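Local atomic coordinates of RE55538p (Drosophila melanogaster, PDB entry 4IX7), a protein that binds the palindromic DNA sequence 5'-CCAATTGG-3' through its BEN domain and represses transcription of genes involved in neural development. Residues Asn10-Pro15 / Ile73-Phe78. Sequence-based numbering, arbitrary orientation.
Sequences NNTCVP and IQDIIF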
loop_
_atom_site.group_PDB
_atom_site.type_symbol
_atom_site.label_atom_id
_atom_site.label_comp_id
_atom_site.label_asym_id
_atom_site.label_seq_id
_atom_site.Cartn_x
_atom_site.Cartn_y
_atom_site.Cartn_z
ATOM N N ASN C 10 14.129 -1.723 -21.843
ATOM C CA ASN C 10 14.481 -0.383 -22.313
ATOM C C ASN C 10 15.963 -0.060 -22.147
ATOM O O ASN C 10 16.394 1.075 -22.362
ATOM C CB ASN C 10 13.605 0.682 -21.644
ATOM C CG ASN C 10 12.130 0.450 -21.893
ATOM O OD1 ASN C 10 11.723 0.104 -23.008
ATOM N ND2 ASN C 10 11.320 0.613 -20.855
ATOM N N ASN C 11 16.733 -1.076 -21.769
ATOM C CA ASN C 11 18.183 -0.961 -21.631
ATOM C C ASN C 11 18.646 0.052 -20.573
ATOM O O ASN C 11 19.713 0.658 -20.689
ATOM C CB ASN C 11 18.851 -0.696 -22.992
ATOM C CG ASN C 11 20.355 -0.943 -22.973
ATOM O OD1 ASN C 11 21.138 -0.115 -23.452
ATOM N ND2 ASN C 11 20.764 -2.073 -22.411
ATOM N N THR C 12 17.857 0.213 -19.514
ATOM C CA THR C 12 18.349 0.944 -18.356
ATOM C C THR C 12 19.400 0.051 -17.711
ATOM O O THR C 12 19.164 -1.145 -17.513
ATOM C CB THR C 12 17.223 1.207 -17.347
ATOM O OG1 THR C 12 16.148 1.888 -18.010
ATOM C CG2 THR C 12 17.729 2.060 -16.186
ATOM N N CYS C 13 20.561 0.623 -17.406
ATOM C CA CYS C 13 21.676 -0.164 -16.884
ATOM C C CYS C 13 22.166 0.281 -15.515
ATOM O O CYS C 13 22.011 1.444 -15.122
ATOM C CB CYS C 13 22.855 -0.125 -17.859
ATOM S SG CYS C 13 22.502 -0.870 -19.470
ATOM N N VAL C 14 22.756 -0.672 -14.799
ATOM C CA VAL C 14 23.472 -0.416 -13.558
ATOM C C VAL C 14 24.773 -1.207 -13.633
ATOM O O VAL C 14 24.853 -2.183 -14.382
ATOM C CB VAL C 14 22.652 -0.878 -12.322
ATOM C CG1 VAL C 14 21.323 -0.132 -12.249
ATOM C CG2 VAL C 14 22.412 -2.389 -12.360
ATOM N N PRO C 15 25.802 -0.793 -12.872
ATOM C CA PRO C 15 27.033 -1.589 -12.915
ATOM C C PRO C 15 26.793 -3.005 -12.405
ATOM O O PRO C 15 25.923 -3.213 -11.548
ATOM C CB PRO C 15 27.967 -0.840 -11.964
ATOM C CG PRO C 15 27.427 0.556 -11.917
ATOM C CD PRO C 15 25.938 0.391 -12.009
ATOM N N ILE C 73 11.547 3.467 -15.078
ATOM C CA ILE C 73 10.683 2.858 -14.076
ATOM C C ILE C 73 10.190 1.496 -14.559
ATOM O O ILE C 73 10.186 0.531 -13.800
ATOM C CB ILE C 73 9.514 3.790 -13.707
ATOM C CG1 ILE C 73 10.047 4.993 -12.922
ATOM C CG2 ILE C 73 8.465 3.054 -12.869
ATOM C CD1 ILE C 73 10.896 4.624 -11.735
ATOM N N GLN C 74 9.805 1.417 -15.833
ATOM C CA GLN C 74 9.364 0.153 -16.416
ATOM C C GLN C 74 10.457 -0.906 -16.284
ATOM O O GLN C 74 10.174 -2.061 -15.973
ATOM C CB GLN C 74 8.993 0.338 -17.885
ATOM C CG GLN C 74 8.276 -0.856 -18.483
ATOM C CD GLN C 74 8.047 -0.709 -19.980
ATOM O OE1 GLN C 74 8.468 0.276 -20.593
ATOM N NE2 GLN C 74 7.379 -1.692 -20.576
ATOM N N ASP C 75 11.708 -0.502 -16.491
ATOM C CA ASP C 75 12.824 -1.436 -16.372
ATOM C C ASP C 75 13.048 -1.888 -14.935
ATOM O O ASP C 75 13.343 -3.061 -14.691
ATOM C CB ASP C 75 14.108 -0.834 -16.942
ATOM C CG ASP C 75 14.177 -0.943 -18.457
ATOM O OD1 ASP C 75 13.323 -1.638 -19.054
ATOM O OD2 ASP C 75 15.099 -0.337 -19.037
ATOM N N ILE C 76 12.911 -0.965 -13.985
ATOM C CA ILE C 76 13.062 -1.323 -12.581
ATOM C C ILE C 76 11.993 -2.328 -12.190
ATOM O O ILE C 76 12.282 -3.325 -11.529
ATOM C CB ILE C 76 13.001 -0.084 -11.669
ATOM C CG1 ILE C 76 14.253 0.773 -11.897
ATOM C CG2 ILE C 76 12.869 -0.490 -10.191
ATOM C CD1 ILE C 76 14.181 2.127 -11.233
ATOM N N ILE C 77 10.760 -2.084 -12.621
ATOM C CA ILE C 77 9.662 -3.007 -12.333
ATOM C C ILE C 77 9.936 -4.361 -12.981
ATOM O O ILE C 77 9.756 -5.401 -12.351
ATOM C CB ILE C 77 8.315 -2.438 -12.802
ATOM C CG1 ILE C 77 7.950 -1.204 -11.975
ATOM C CG2 ILE C 77 7.228 -3.486 -12.694
ATOM C CD1 ILE C 77 6.762 -0.412 -12.547
ATOM N N PHE C 78 10.399 -4.348 -14.226
ATOM C CA PHE C 78 10.752 -5.589 -14.906
ATOM C C PHE C 78 11.770 -6.393 -14.103
ATOM O O PHE C 78 11.571 -7.585 -13.847
ATOM C CB PHE C 78 11.297 -5.306 -16.311
ATOM C CG PHE C 78 11.663 -6.545 -17.076
ATOM C CD1 PHE C 78 10.742 -7.152 -17.914
ATOM C CD2 PHE C 78 12.933 -7.096 -16.967
ATOM C CE1 PHE C 78 11.076 -8.294 -18.625
ATOM C CE2 PHE C 78 13.273 -8.242 -17.672
ATOM C CZ PHE C 78 12.342 -8.837 -18.505
#
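Asp75, reaching out from helix 70-84, is gripped by the turn that leads into strand 13-15. Its CG lies anti to the carbonyl carbon (chi1 -81°), which directs the carboxylate into the curl of residues 10-12. The two oxygens divide the work. OD1 takes the backbone N of Asn10 at 2.9 Å on its syn lone pair, in a nearly straight bond. OD2 turns its anti lone pair to Thr12 and accepts twice, from the backbone N at 2.9 Å and from OG1 at 2.7 Å. Thr12 can offer both groups because its OG1 sits beside its own N (chi1 -55°). Three bonds thus fix the rotation of the carboxylate, and these donors would probably stabilise its negative charge at a buried position. Around this tight centre, Pro9 packs on Asp75, while Thr12 touches Ile38 of helix 27-38.

The outer side is looser and exposed. There the extended Gln74 side chain crosses that of Asn10 at about a right angle, and Asn10 ND2 donates to Gln74 OE1 at 2.9 Å. OE1 lies in the Asn10 amide plane, yet the donor stands above the Gln74 carbonyl plane, off its lone pairs. Asn10 ND2 also donates a hydrogen bond to Gly71 O, about one turn before Gln74 in the helix.

An alanine in place of Asp75 would remove all three carboxylate bonds and would probably loosen the turn from the helix. Through two backbone N-H groups and a threonine hydroxyl, the carboxylate ties the loop of the beta hairpin formed by strands 4-6 and 13-15 to helix 70-84 of the largely helical BEN domain.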